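Local structure of nucleoside-diphosphate-sugar pyrophosphorylase (Vibrio cholerae, 4EVW) at residues A[104-116]-A[172-184]. The protein probably transfers a nucleotidyl group to a sugar phosphate, releasing pyrophosphate, as nucleoside-diphosphate-sugar pyrophosphorylases do. The protein carries 1 engineered substitution. Numbering follows the deposited sequence.
Sequences DYQGSITVFNIDT and TGLYHFNRKEDYL
T110 OG1 and H176 ND1 share a hydrogen bond of 2.7 Å across the antiparallel junction of strands 109-111 and 174-177, in a mixed sheet consistent with the Rossmann-like fold of nucleotidyltransferases. The hydroxyl lies at the imidazole edge, near the ring plane; it is presented there by a T110 chi1 of -61°, with OG1 anti to the carbonyl carbon. Reciprocal backbone bonds define the register: I109 with F177, and V111 with Y175, whose nitrogen reaches V111 O at 2.9 Å. The backbone of T110 also bonds to M1 and V3, and strand 2-5 runs parallel along the other edge of 109-111. Beyond the strands, G107 O accepts from K180 N, the first residue of helix 180-191. K180, bent at chi3 (73°), brings NZ 2.8 Å from Y105 O, nearly along the C=O axis. At the opposite end, one water links N113 ND2, T116 OG1 and T172 O. Packing divides by face. On the T110 and H176 side, T110 CG2 rests against L174 CG at 4.0 Å. On the other, Y183 CD1 lies 3.5 Å above the F177 ring plane, offset toward the rim, while I109 CD1 touches Y183 CG at 3.7 Å.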
loop_
_atom_site.group_PDB
_atom_site.type_symbol
_atom_site.label_atom_id
_atom_site.label_comp_id
_atom_site.label_asym_id
_atom_site.label_seq_id
_atom_site.Cartn_x
_atom_site.Cartn_y
_atom_site.Cartn_z
ATOM N N ASP A 104 11.677 -16.666 -6.512
ATOM C CA ASP A 104 10.491 -17.141 -7.224
ATOM C C ASP A 104 9.341 -17.213 -6.227
ATOM O O ASP A 104 9.120 -18.239 -5.592
ATOM C CB ASP A 104 10.772 -18.526 -7.816
ATOM C CG ASP A 104 9.659 -19.020 -8.731
ATOM O OD1 ASP A 104 8.699 -18.261 -8.986
ATOM O OD2 ASP A 104 9.757 -20.175 -9.202
ATOM N N TYR A 105 8.615 -16.111 -6.082
ATOM C CA TYR A 105 7.506 -16.061 -5.135
ATOM C C TYR A 105 6.169 -16.027 -5.873
ATOM O O TYR A 105 5.971 -15.208 -6.770
ATOM C CB TYR A 105 7.654 -14.821 -4.255
ATOM C CG TYR A 105 6.539 -14.664 -3.265
ATOM C CD1 TYR A 105 6.480 -15.459 -2.119
ATOM C CD2 TYR A 105 5.516 -13.743 -3.488
ATOM C CE1 TYR A 105 5.434 -15.343 -1.222
ATOM C CE2 TYR A 105 4.458 -13.618 -2.595
ATOM C CZ TYR A 105 4.425 -14.421 -1.464
ATOM O OH TYR A 105 3.388 -14.303 -0.572
ATOM N N GLN A 106 5.245 -16.903 -5.488
ATOM C CA GLN A 106 3.947 -16.958 -6.158
ATOM C C GLN A 106 2.770 -16.802 -5.203
ATOM O O GLN A 106 1.624 -17.058 -5.574
ATOM C CB GLN A 106 3.806 -18.291 -6.900
ATOM C CG GLN A 106 4.893 -18.565 -7.934
ATOM C CD GLN A 106 4.881 -17.567 -9.074
ATOM O OE1 GLN A 106 3.841 -16.995 -9.402
ATOM N NE2 GLN A 106 6.037 -17.364 -9.699
ATOM N N GLY A 107 3.048 -16.371 -3.982
ATOM C CA GLY A 107 1.989 -16.241 -3.000
ATOM C C GLY A 107 1.229 -14.932 -3.006
ATOM O O GLY A 107 1.229 -14.189 -3.989
ATOM N N SER A 108 0.579 -14.652 -1.886
ATOM C CA SER A 108 -0.214 -13.446 -1.746
ATOM C C SER A 108 0.662 -12.217 -1.573
ATOM O O SER A 108 1.838 -12.318 -1.217
ATOM C CB SER A 108 -1.118 -13.565 -0.518
ATOM O OG SER A 108 -0.340 -13.541 0.667
ATOM N N ILE A 109 0.097 -11.055 -1.868
ATOM C CA ILE A 109 0.817 -9.824 -1.617
ATOM C C ILE A 109 -0.142 -8.860 -0.949
ATOM O O ILE A 109 -1.313 -8.746 -1.320
ATOM C CB ILE A 109 1.436 -9.168 -2.871
ATOM C CG1 ILE A 109 0.373 -8.879 -3.917
ATOM C CG2 ILE A 109 2.554 -10.050 -3.427
ATOM C CD1 ILE A 109 0.920 -8.016 -5.035
ATOM N N THR A 110 0.375 -8.196 0.071
ATOM C CA THR A 110 -0.386 -7.233 0.842
ATOM C C THR A 110 0.332 -5.914 0.667
ATOM O O THR A 110 1.398 -5.702 1.240
ATOM C CB THR A 110 -0.394 -7.643 2.317
ATOM O OG1 THR A 110 -1.017 -8.925 2.437
ATOM C CG2 THR A 110 -1.154 -6.633 3.153
ATOM N N VAL A 111 -0.239 -5.035 -0.146
ATOM C CA VAL A 111 0.384 -3.742 -0.400
ATOM C C VAL A 111 -0.035 -2.748 0.662
ATOM O O VAL A 111 -1.208 -2.635 0.994
ATOM C CB VAL A 111 -0.011 -3.196 -1.784
ATOM C CG1 VAL A 111 0.725 -1.884 -2.060
ATOM C CG2 VAL A 111 0.302 -4.233 -2.846
ATOM N N PHE A 112 0.937 -2.019 1.192
ATOM C CA PHE A 112 0.661 -1.048 2.234
ATOM C C PHE A 112 1.556 0.157 1.976
ATOM O O PHE A 112 2.542 0.051 1.257
ATOM C CB PHE A 112 0.992 -1.670 3.584
ATOM C CG PHE A 112 0.542 -0.856 4.753
ATOM C CD1 PHE A 112 -0.809 -0.596 4.958
ATOM C CD2 PHE A 112 1.468 -0.363 5.663
ATOM C CE1 PHE A 112 -1.232 0.145 6.061
ATOM C CE2 PHE A 112 1.059 0.378 6.767
ATOM C CZ PHE A 112 -0.291 0.632 6.968
ATOM N N ASN A 113 1.230 1.306 2.550
ATOM C CA ASN A 113 2.084 2.454 2.307
ATOM C C ASN A 113 2.703 2.980 3.587
ATOM O O ASN A 113 2.151 2.839 4.682
ATOM C CB ASN A 113 1.319 3.544 1.561
ATOM C CG ASN A 113 0.226 4.153 2.385
ATOM O OD1 ASN A 113 0.461 5.088 3.147
ATOM N ND2 ASN A 113 -0.981 3.621 2.250
ATOM N N ILE A 114 3.864 3.592 3.430
ATOM C CA ILE A 114 4.617 4.109 4.550
ATOM C C ILE A 114 3.999 5.354 5.209
ATOM O O ILE A 114 4.478 5.804 6.249
ATOM C CB ILE A 114 6.083 4.357 4.091
ATOM C CG1 ILE A 114 7.047 3.968 5.207
ATOM C CG2 ILE A 114 6.269 5.789 3.633
ATOM C CD1 ILE A 114 6.976 2.496 5.583
ATOM N N ASP A 115 2.921 5.879 4.620
ATOM C CA ASP A 115 2.229 7.064 5.152
ATOM C C ASP A 115 1.136 6.688 6.145
ATOM O O ASP A 115 0.466 7.560 6.695
ATOM C CB ASP A 115 1.527 7.856 4.043
ATOM C CG ASP A 115 2.450 8.256 2.924
ATOM O OD1 ASP A 115 3.571 8.722 3.211
ATOM O OD2 ASP A 115 2.038 8.123 1.751
ATOM N N THR A 116 0.954 5.394 6.363
ATOM C CA THR A 116 -0.115 4.928 7.227
ATOM C C THR A 116 0.358 4.032 8.358
ATOM O O THR A 116 1.287 3.246 8.179
ATOM C CB THR A 116 -1.136 4.133 6.382
ATOM O OG1 THR A 116 -1.478 4.894 5.218
ATOM C CG2 THR A 116 -2.394 3.841 7.178
ATOM N N THR A 172 -7.832 2.363 3.424
ATOM C CA THR A 172 -6.838 2.734 4.419
ATOM C C THR A 172 -5.475 2.699 3.737
ATOM O O THR A 172 -4.476 3.121 4.308
ATOM C CB THR A 172 -6.790 1.726 5.576
ATOM O OG1 THR A 172 -6.386 0.448 5.067
ATOM C CG2 THR A 172 -8.159 1.597 6.244
ATOM N N GLY A 173 -5.438 2.179 2.516
ATOM C CA GLY A 173 -4.177 2.079 1.806
ATOM C C GLY A 173 -3.620 0.669 1.870
ATOM O O GLY A 173 -2.516 0.406 1.389
ATOM N N LEU A 174 -4.367 -0.243 2.488
ATOM C CA LEU A 174 -3.932 -1.633 2.563
ATOM C C LEU A 174 -4.747 -2.399 1.529
ATOM O O LEU A 174 -5.973 -2.471 1.617
ATOM C CB LEU A 174 -4.156 -2.214 3.963
ATOM C CG LEU A 174 -3.546 -3.611 4.113
ATOM C CD1 LEU A 174 -2.900 -3.755 5.482
ATOM C CD2 LEU A 174 -4.615 -4.666 3.877
ATOM N N TYR A 175 -4.051 -2.948 0.537
ATOM C CA TYR A 175 -4.671 -3.690 -0.551
ATOM C C TYR A 175 -4.102 -5.096 -0.589
ATOM O O TYR A 175 -2.915 -5.284 -0.858
ATOM C CB TYR A 175 -4.376 -3.010 -1.886
ATOM C CG TYR A 175 -4.757 -1.555 -1.920
ATOM C CD1 TYR A 175 -3.789 -0.555 -1.815
ATOM C CD2 TYR A 175 -6.088 -1.175 -2.056
ATOM C CE1 TYR A 175 -4.143 0.793 -1.850
ATOM C CE2 TYR A 175 -6.454 0.162 -2.089
ATOM C CZ TYR A 175 -5.481 1.140 -1.988
ATOM O OH TYR A 175 -5.846 2.463 -2.032
ATOM N N HIS A 176 -4.950 -6.083 -0.341
ATOM C CA HIS A 176 -4.508 -7.464 -0.326
ATOM C C HIS A 176 -4.951 -8.227 -1.569
ATOM O O HIS A 176 -6.072 -8.047 -2.052
ATOM C CB HIS A 176 -5.056 -8.162 0.925
ATOM C CG HIS A 176 -4.605 -9.584 1.068
ATOM N ND1 HIS A 176 -3.348 -9.925 1.521
ATOM C CD2 HIS A 176 -5.243 -10.748 0.813
ATOM C CE1 HIS A 176 -3.234 -11.242 1.540
ATOM N NE2 HIS A 176 -4.369 -11.766 1.115
ATOM N N PHE A 177 -4.048 -9.059 -2.085
ATOM C CA PHE A 177 -4.319 -9.914 -3.240
ATOM C C PHE A 177 -3.870 -11.318 -2.850
ATOM O O PHE A 177 -2.731 -11.510 -2.419
ATOM C CB PHE A 177 -3.532 -9.459 -4.472
ATOM C CG PHE A 177 -3.838 -8.053 -4.899
ATOM C CD1 PHE A 177 -3.272 -6.976 -4.234
ATOM C CD2 PHE A 177 -4.703 -7.809 -5.958
ATOM C CE1 PHE A 177 -3.562 -5.666 -4.615
ATOM C CE2 PHE A 177 -5.003 -6.503 -6.352
ATOM C CZ PHE A 177 -4.430 -5.430 -5.677
ATOM N N ASN A 178 -4.757 -12.297 -3.002
ATOM C CA ASN A 178 -4.420 -13.672 -2.636
ATOM C C ASN A 178 -3.309 -14.270 -3.503
ATOM O O ASN A 178 -2.555 -15.126 -3.041
ATOM C CB ASN A 178 -5.669 -14.559 -2.710
ATOM C CG ASN A 178 -5.440 -15.930 -2.108
ATOM O OD1 ASN A 178 -4.949 -16.048 -0.984
ATOM N ND2 ASN A 178 -5.795 -16.972 -2.850
ATOM N N ARG A 179 -3.206 -13.819 -4.751
ATOM C CA ARG A 179 -2.173 -14.318 -5.665
ATOM C C ARG A 179 -1.436 -13.193 -6.378
ATOM O O ARG A 179 -2.058 -12.310 -6.966
ATOM C CB ARG A 179 -2.785 -15.250 -6.717
ATOM C CG ARG A 179 -3.359 -16.539 -6.145
ATOM C CD ARG A 179 -3.793 -17.501 -7.247
ATOM N NE ARG A 179 -4.044 -18.838 -6.718
ATOM C CZ ARG A 179 -3.284 -19.901 -6.967
ATOM N NH1 ARG A 179 -2.217 -19.791 -7.749
ATOM N NH2 ARG A 179 -3.583 -21.074 -6.425
ATOM N N LYS A 180 -0.108 -13.236 -6.328
ATOM C CA LYS A 180 0.717 -12.227 -6.983
ATOM C C LYS A 180 0.340 -12.170 -8.459
ATOM O O LYS A 180 0.257 -11.091 -9.045
ATOM C CB LYS A 180 2.206 -12.582 -6.861
ATOM C CG LYS A 180 3.138 -11.581 -7.540
ATOM C CD LYS A 180 4.559 -12.118 -7.716
ATOM C CE LYS A 180 4.631 -13.184 -8.805
ATOM N NZ LYS A 180 6.038 -13.610 -9.060
ATOM N N GLU A 181 0.108 -13.334 -9.060
ATOM C CA GLU A 181 -0.239 -13.373 -10.477
ATOM C C GLU A 181 -1.516 -12.617 -10.832
ATOM O O GLU A 181 -1.616 -12.063 -11.931
ATOM C CB GLU A 181 -0.312 -14.820 -10.984
ATOM C CG GLU A 181 1.066 -15.422 -11.273
ATOM C CD GLU A 181 1.956 -14.488 -12.090
ATOM O OE1 GLU A 181 1.553 -14.097 -13.208
ATOM O OE2 GLU A 181 3.058 -14.144 -11.612
ATOM N N ASP A 182 -2.485 -12.584 -9.919
ATOM C CA ASP A 182 -3.726 -11.852 -10.175
ATOM C C ASP A 182 -3.438 -10.355 -10.172
ATOM O O ASP A 182 -4.007 -9.600 -10.964
ATOM C CB ASP A 182 -4.792 -12.171 -9.123
ATOM C CG ASP A 182 -5.315 -13.591 -9.231
ATOM O OD1 ASP A 182 -5.274 -14.163 -10.341
ATOM O OD2 ASP A 182 -5.780 -14.131 -8.208
ATOM N N TYR A 183 -2.562 -9.920 -9.272
ATOM C CA TYR A 183 -2.189 -8.512 -9.230
ATOM C C TYR A 183 -1.535 -8.126 -10.552
ATOM O O TYR A 183 -1.895 -7.122 -11.165
ATOM C CB TYR A 183 -1.177 -8.229 -8.113
ATOM C CG TYR A 183 -0.683 -6.801 -8.163
ATOM C CD1 TYR A 183 -1.376 -5.784 -7.504
ATOM C CD2 TYR A 183 0.425 -6.450 -8.941
ATOM C CE1 TYR A 183 -0.986 -4.450 -7.627
ATOM C CE2 TYR A 183 0.819 -5.119 -9.071
ATOM C CZ TYR A 183 0.110 -4.126 -8.412
ATOM O OH TYR A 183 0.468 -2.806 -8.558
ATOM N N LEU A 184 -0.558 -8.919 -10.986
ATOM C CA LEU A 184 0.155 -8.607 -12.221
ATOM C C LEU A 184 -0.740 -8.639 -13.456
ATOM O O LEU A 184 -0.574 -7.839 -14.377
ATOM C CB LEU A 184 1.358 -9.543 -12.390
ATOM C CG LEU A 184 2.453 -9.345 -11.330
ATOM C CD1 LEU A 184 3.543 -10.389 -11.515
ATOM C CD2 LEU A 184 3.039 -7.940 -11.428
HETATM O O HOH W 1 0.828 -15.964 -7.962
HETATM O O HOH W 2 -1.102 2.048 -0.464
HETATM O O HOH W 3 -3.133 5.369 3.136
#